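Local coordinates for protein Avidin/streptavidin (Shewanella denitrificans, PDB 3SZH) that binds biotin, probably with high affinity, as a dimeric member of the avidin family from a cold-living bacterium, at residues B[72-84]-B[92-104]. Sequence-based numbering, arbitrary orientation. Where two conformers were deposited one is given.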
loop_
_atom_site.group_PDB
_atom_site.type_symbol
_atom_site.label_atom_id
_atom_site.label_comp_id
_atom_site.label_asym_id
_atom_site.label_seq_id
_atom_site.Cartn_x
_atom_site.Cartn_y
_atom_site.Cartn_z
ATOM N N GLU B 72 -19.349 8.213 -2.948
ATOM C CA GLU B 72 -18.753 9.174 -2.020
ATOM C C GLU B 72 -17.233 9.247 -2.143
ATOM O O GLU B 72 -16.580 8.223 -2.396
ATOM C CB GLU B 72 -19.085 8.700 -0.580
ATOM C CG GLU B 72 -18.954 9.782 0.421
ATOM C CD GLU B 72 -19.473 9.354 1.762
ATOM O OE1 GLU B 72 -20.239 8.338 1.882
ATOM O OE2 GLU B 72 -19.091 10.039 2.692
ATOM N N SER B 73 -16.681 10.448 -1.927
ATOM C CA SER B 73 -15.233 10.683 -1.880
ATOM C C SER B 73 -14.824 11.177 -0.508
ATOM O O SER B 73 -15.481 12.064 0.062
ATOM C CB SER B 73 -14.849 11.768 -2.876
ATOM O OG SER B 73 -13.483 12.090 -2.714
ATOM N N CYS B 74 -13.697 10.660 -0.021
ATOM C CA CYS B 74 -13.022 11.231 1.141
ATOM C C CYS B 74 -11.617 11.748 0.816
ATOM O O CYS B 74 -10.816 11.990 1.712
ATOM C CB CYS B 74 -13.052 10.255 2.331
ATOM S SG CYS B 74 -14.794 9.911 2.879
ATOM N N ASN B 75 -11.336 11.937 -0.479
ATOM C CA ASN B 75 -10.182 12.742 -0.906
ATOM C C ASN B 75 -8.819 12.248 -0.415
ATOM O O ASN B 75 -7.918 13.046 -0.171
ATOM C CB ASN B 75 -10.379 14.221 -0.515
ATOM C CG ASN B 75 -9.600 15.144 -1.392
ATOM O OD1 ASN B 75 -9.496 14.913 -2.595
ATOM N ND2 ASN B 75 -9.067 16.219 -0.809
ATOM N N SER B 76 -8.686 10.932 -0.238
ATOM C CA SER B 76 -7.492 10.400 0.393
ATOM C C SER B 76 -7.332 8.919 0.056
ATOM O O SER B 76 -8.189 8.330 -0.613
ATOM C CB SER B 76 -7.591 10.596 1.907
ATOM O OG SER B 76 -8.759 9.959 2.398
ATOM N N ILE B 77 -6.201 8.353 0.496
ATOM C CA ILE B 77 -5.841 6.952 0.243
ATOM C C ILE B 77 -5.306 6.394 1.564
ATOM O O ILE B 77 -4.448 7.030 2.201
ATOM C CB ILE B 77 -4.694 6.846 -0.809
ATOM C CG1 ILE B 77 -5.093 7.523 -2.142
ATOM C CG2 ILE B 77 -4.310 5.367 -1.046
ATOM C CD1 ILE B 77 -3.929 7.722 -3.090
ATOM N N THR B 78 -5.781 5.212 1.963
ATOM C CA THR B 78 -5.229 4.514 3.121
ATOM C C THR B 78 -4.476 3.281 2.676
ATOM O O THR B 78 -4.912 2.572 1.766
ATOM C CB THR B 78 -6.335 4.111 4.109
ATOM O OG1 THR B 78 -7.002 5.299 4.527
ATOM C CG2 THR B 78 -5.762 3.389 5.358
ATOM N N SER B 79 -3.317 3.054 3.281
ATOM C CA SER B 79 -2.505 1.876 3.027
ATOM C C SER B 79 -2.201 1.187 4.345
ATOM O O SER B 79 -1.781 1.827 5.305
ATOM C CB SER B 79 -1.177 2.242 2.399
ATOM O OG SER B 79 -1.395 2.874 1.166
ATOM N N TRP B 80 -2.398 -0.113 4.395
ATOM C CA TRP B 80 -2.116 -0.970 5.551
ATOM C C TRP B 80 -0.949 -1.882 5.214
ATOM O O TRP B 80 -0.853 -2.441 4.116
ATOM C CB TRP B 80 -3.335 -1.835 5.828
ATOM C CG TRP B 80 -4.572 -1.179 6.347
ATOM C CD1 TRP B 80 -4.987 -1.139 7.639
ATOM C CD2 TRP B 80 -5.602 -0.530 5.582
ATOM N NE1 TRP B 80 -6.212 -0.544 7.748
ATOM C CE2 TRP B 80 -6.610 -0.136 6.495
ATOM C CE3 TRP B 80 -5.800 -0.287 4.207
ATOM C CZ2 TRP B 80 -7.808 0.458 6.079
ATOM C CZ3 TRP B 80 -6.980 0.335 3.802
ATOM C CH2 TRP B 80 -7.967 0.687 4.732
ATOM N N SER B 81 -0.089 -2.086 6.212
ATOM C CA SER B 81 0.971 -3.087 6.169
ATOM C C SER B 81 0.805 -3.958 7.395
ATOM O O SER B 81 0.646 -3.436 8.501
ATOM C CB SER B 81 2.353 -2.442 6.253
ATOM O OG SER B 81 2.593 -1.589 5.147
ATOM N N GLY B 82 0.829 -5.268 7.239
ATOM C CA GLY B 82 0.621 -6.103 8.400
ATOM C C GLY B 82 0.917 -7.554 8.156
ATOM O O GLY B 82 1.542 -7.953 7.176
ATOM N N PHE B 83 0.519 -8.358 9.128
ATOM C CA PHE B 83 0.860 -9.774 9.119
ATOM C C PHE B 83 -0.233 -10.595 9.775
ATOM O O PHE B 83 -0.947 -10.141 10.675
ATOM C CB PHE B 83 2.211 -10.013 9.808
ATOM C CG PHE B 83 2.270 -9.482 11.206
ATOM C CD1 PHE B 83 2.711 -8.185 11.444
ATOM C CD2 PHE B 83 1.854 -10.269 12.288
ATOM C CE1 PHE B 83 2.741 -7.673 12.735
ATOM C CE2 PHE B 83 1.885 -9.765 13.562
ATOM C CZ PHE B 83 2.323 -8.476 13.791
ATOM N N TYR B 84 -0.365 -11.814 9.283
ATOM C CA TYR B 84 -1.316 -12.771 9.820
ATOM C C TYR B 84 -0.773 -13.458 11.060
ATOM O O TYR B 84 0.389 -13.882 11.093
ATOM C CB TYR B 84 -1.626 -13.802 8.751
ATOM C CG TYR B 84 -2.518 -14.927 9.243
ATOM C CD1 TYR B 84 -3.902 -14.789 9.265
ATOM C CD2 TYR B 84 -1.965 -16.114 9.736
ATOM C CE1 TYR B 84 -4.722 -15.823 9.736
ATOM C CE2 TYR B 84 -2.769 -17.144 10.197
ATOM C CZ TYR B 84 -4.140 -16.991 10.208
ATOM O OH TYR B 84 -4.915 -18.024 10.671
ATOM N N LYS B 92 -6.169 -13.495 12.692
ATOM C CA LYS B 92 -6.170 -12.045 12.750
ATOM C C LYS B 92 -5.120 -11.513 11.802
ATOM O O LYS B 92 -4.169 -12.212 11.460
ATOM C CB LYS B 92 -5.854 -11.542 14.161
ATOM C CG LYS B 92 -6.907 -11.906 15.221
ATOM C CD LYS B 92 -6.633 -11.228 16.554
ATOM C CE LYS B 92 -7.566 -11.758 17.629
ATOM N NZ LYS B 92 -8.933 -11.173 17.551
ATOM N N ILE B 93 -5.313 -10.280 11.357
ATOM C CA ILE B 93 -4.282 -9.543 10.638
ATOM C C ILE B 93 -3.988 -8.284 11.444
ATOM O O ILE B 93 -4.869 -7.453 11.653
ATOM C CB ILE B 93 -4.720 -9.149 9.201
ATOM C CG1 ILE B 93 -5.189 -10.371 8.392
ATOM C CG2 ILE B 93 -3.565 -8.460 8.467
ATOM C CD1 ILE B 93 -5.802 -10.015 7.026
ATOM N N SER B 94 -2.758 -8.189 11.935
ATOM C CA SER B 94 -2.341 -7.040 12.710
ATOM C C SER B 94 -1.639 -6.081 11.764
ATOM O O SER B 94 -0.697 -6.480 11.076
ATOM C CB SER B 94 -1.409 -7.500 13.821
ATOM O OG SER B 94 -0.993 -6.396 14.570
ATOM N N THR B 95 -2.078 -4.820 11.764
ATOM C CA THR B 95 -1.628 -3.847 10.771
ATOM C C THR B 95 -1.250 -2.509 11.377
ATOM O O THR B 95 -1.743 -2.108 12.435
ATOM C CB THR B 95 -2.699 -3.559 9.676
ATOM O OG1 THR B 95 -3.762 -2.790 10.232
ATOM C CG2 THR B 95 -3.248 -4.827 9.052
ATOM N N LEU B 96 -0.433 -1.778 10.624
ATOM C CA LEU B 96 -0.208 -0.360 10.810
ATOM C C LEU B 96 -0.613 0.310 9.503
ATOM O O LEU B 96 -0.212 -0.150 8.427
ATOM C CB LEU B 96 1.264 -0.080 11.085
ATOM C CG LEU B 96 1.835 -0.730 12.338
ATOM C CD1 LEU B 96 3.317 -0.388 12.473
ATOM C CD2 LEU B 96 1.056 -0.321 13.591
ATOM N N TRP B 97 -1.388 1.386 9.590
ATOM C CA TRP B 97 -1.848 2.079 8.393
ATOM C C TRP B 97 -1.349 3.508 8.346
ATOM O O TRP B 97 -0.984 4.117 9.364
ATOM C CB TRP B 97 -3.376 2.035 8.277
ATOM C CG TRP B 97 -4.143 2.547 9.465
ATOM C CD1 TRP B 97 -4.702 1.799 10.459
ATOM C CD2 TRP B 97 -4.455 3.923 9.778
ATOM N NE1 TRP B 97 -5.353 2.609 11.364
ATOM C CE2 TRP B 97 -5.224 3.913 10.969
ATOM C CE3 TRP B 97 -4.197 5.152 9.149
ATOM C CZ2 TRP B 97 -5.704 5.082 11.564
ATOM C CZ3 TRP B 97 -4.677 6.308 9.740
ATOM C CH2 TRP B 97 -5.411 6.265 10.950
ATOM N N GLN B 98 -1.356 4.020 7.126
ATOM C CA GLN B 98 -1.044 5.415 6.820
ATOM C C GLN B 98 -2.135 5.932 5.903
ATOM O O GLN B 98 -2.527 5.257 4.933
ATOM C CB GLN B 98 0.316 5.525 6.138
ATOM C CG GLN B 98 1.482 4.939 6.964
ATOM C CD GLN B 98 2.824 5.187 6.312
ATOM O OE1 GLN B 98 3.021 4.962 5.110
ATOM N NE2 GLN B 98 3.753 5.664 7.094
ATOM N N LEU B 99 -2.589 7.153 6.173
ATOM C CA LEU B 99 -3.617 7.843 5.401
ATOM C C LEU B 99 -3.027 9.124 4.830
ATOM O O LEU B 99 -2.573 9.983 5.592
ATOM C CB LEU B 99 -4.794 8.172 6.331
ATOM C CG LEU B 99 -5.999 9.025 5.889
ATOM C CD1 LEU B 99 -5.731 10.520 5.813
ATOM C CD2 LEU B 99 -6.583 8.532 4.587
ATOM N N VAL B 100 -3.019 9.252 3.510
ATOM C CA VAL B 100 -2.554 10.455 2.853
ATOM C C VAL B 100 -3.715 11.156 2.149
ATOM O O VAL B 100 -4.490 10.541 1.416
ATOM C CB VAL B 100 -1.327 10.208 1.915
ATOM C CG1 VAL B 100 -1.632 9.214 0.785
ATOM C CG2 VAL B 100 -0.776 11.527 1.350
ATOM N N VAL B 101 -3.804 12.458 2.407
ATOM C CA VAL B 101 -4.853 13.296 1.856
ATOM C C VAL B 101 -4.378 14.057 0.625
ATOM O O VAL B 101 -3.275 14.628 0.608
ATOM C CB VAL B 101 -5.376 14.300 2.944
ATOM C CG1 VAL B 101 -6.569 15.124 2.430
ATOM C CG2 VAL B 101 -5.739 13.569 4.232
ATOM N N ASN B 102 -5.206 14.045 -0.407
ATOM C CA ASN B 102 -4.983 14.842 -1.616
ATOM C C ASN B 102 -4.719 16.296 -1.223
ATOM O O ASN B 102 -5.420 16.834 -0.365
ATOM C CB ASN B 102 -6.208 14.689 -2.522
ATOM C CG ASN B 102 -6.104 15.447 -3.822
ATOM O OD1 ASN B 102 -5.017 15.829 -4.269
ATOM N ND2 ASN B 102 -7.257 15.645 -4.462
ATOM N N GLY B 103 -3.680 16.913 -1.801
ATOM C CA GLY B 103 -3.354 18.312 -1.521
ATOM C C GLY B 103 -2.427 18.515 -0.346
ATOM O O GLY B 103 -2.167 19.674 0.008
ATOM N N SER B 104 -1.900 17.438 0.240
ATOM C CA SER B 104 -0.977 17.585 1.363
ATOM C C SER B 104 0.315 18.286 0.945
ATOM O O SER B 104 0.709 18.251 -0.218
ATOM C CB SER B 104 -0.641 16.231 1.977
ATOM O OG SER B 104 -1.786 15.649 2.588
HETATM O O HOH W 1 -7.105 18.862 -0.325
#
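Strands 76-84 and 92-101 pair as an antiparallel beta hairpin in the wall of the eight-stranded avidin barrel, with W80 and W97 meeting on its inner face, which probably lines the biotin pocket, as in avidin and streptavidin. Backbone bonds link I77 to V100, S79 to Q98, S81 to L96 and F83 to S94, each pair bonded in both directions. At the non-hydrogen-bonded pair W80-W97, W97 CB lies over the five-membered ring of W80, 3.8 Å from its centroid, and T78 CG2 lies over the rim of the same face. The indole planes are 59° apart. T95 OG1 reaches the W80 edge in the ring plane, 3.3 Å from CD1; D115 takes W80 NE1 on its carboxylate OD2 and T95 OG1 on its backbone O, probably helping orient both. On the other face, F83 CG sits between its backbone N and carbonyl carbon (chi1 56°), swinging the ring across to S94, whose CB lies over it. Where the chain turns at N75, N102 grips it twice: its N bonds N75 O at 2.9 Å, and its ND2 bonds N75 OD1 at 3.0 Å. N102 OD1 accepts from T59 N of the second subunit. Strand 60-66 flanks 76-84, and strand 111-119 flanks 92-101.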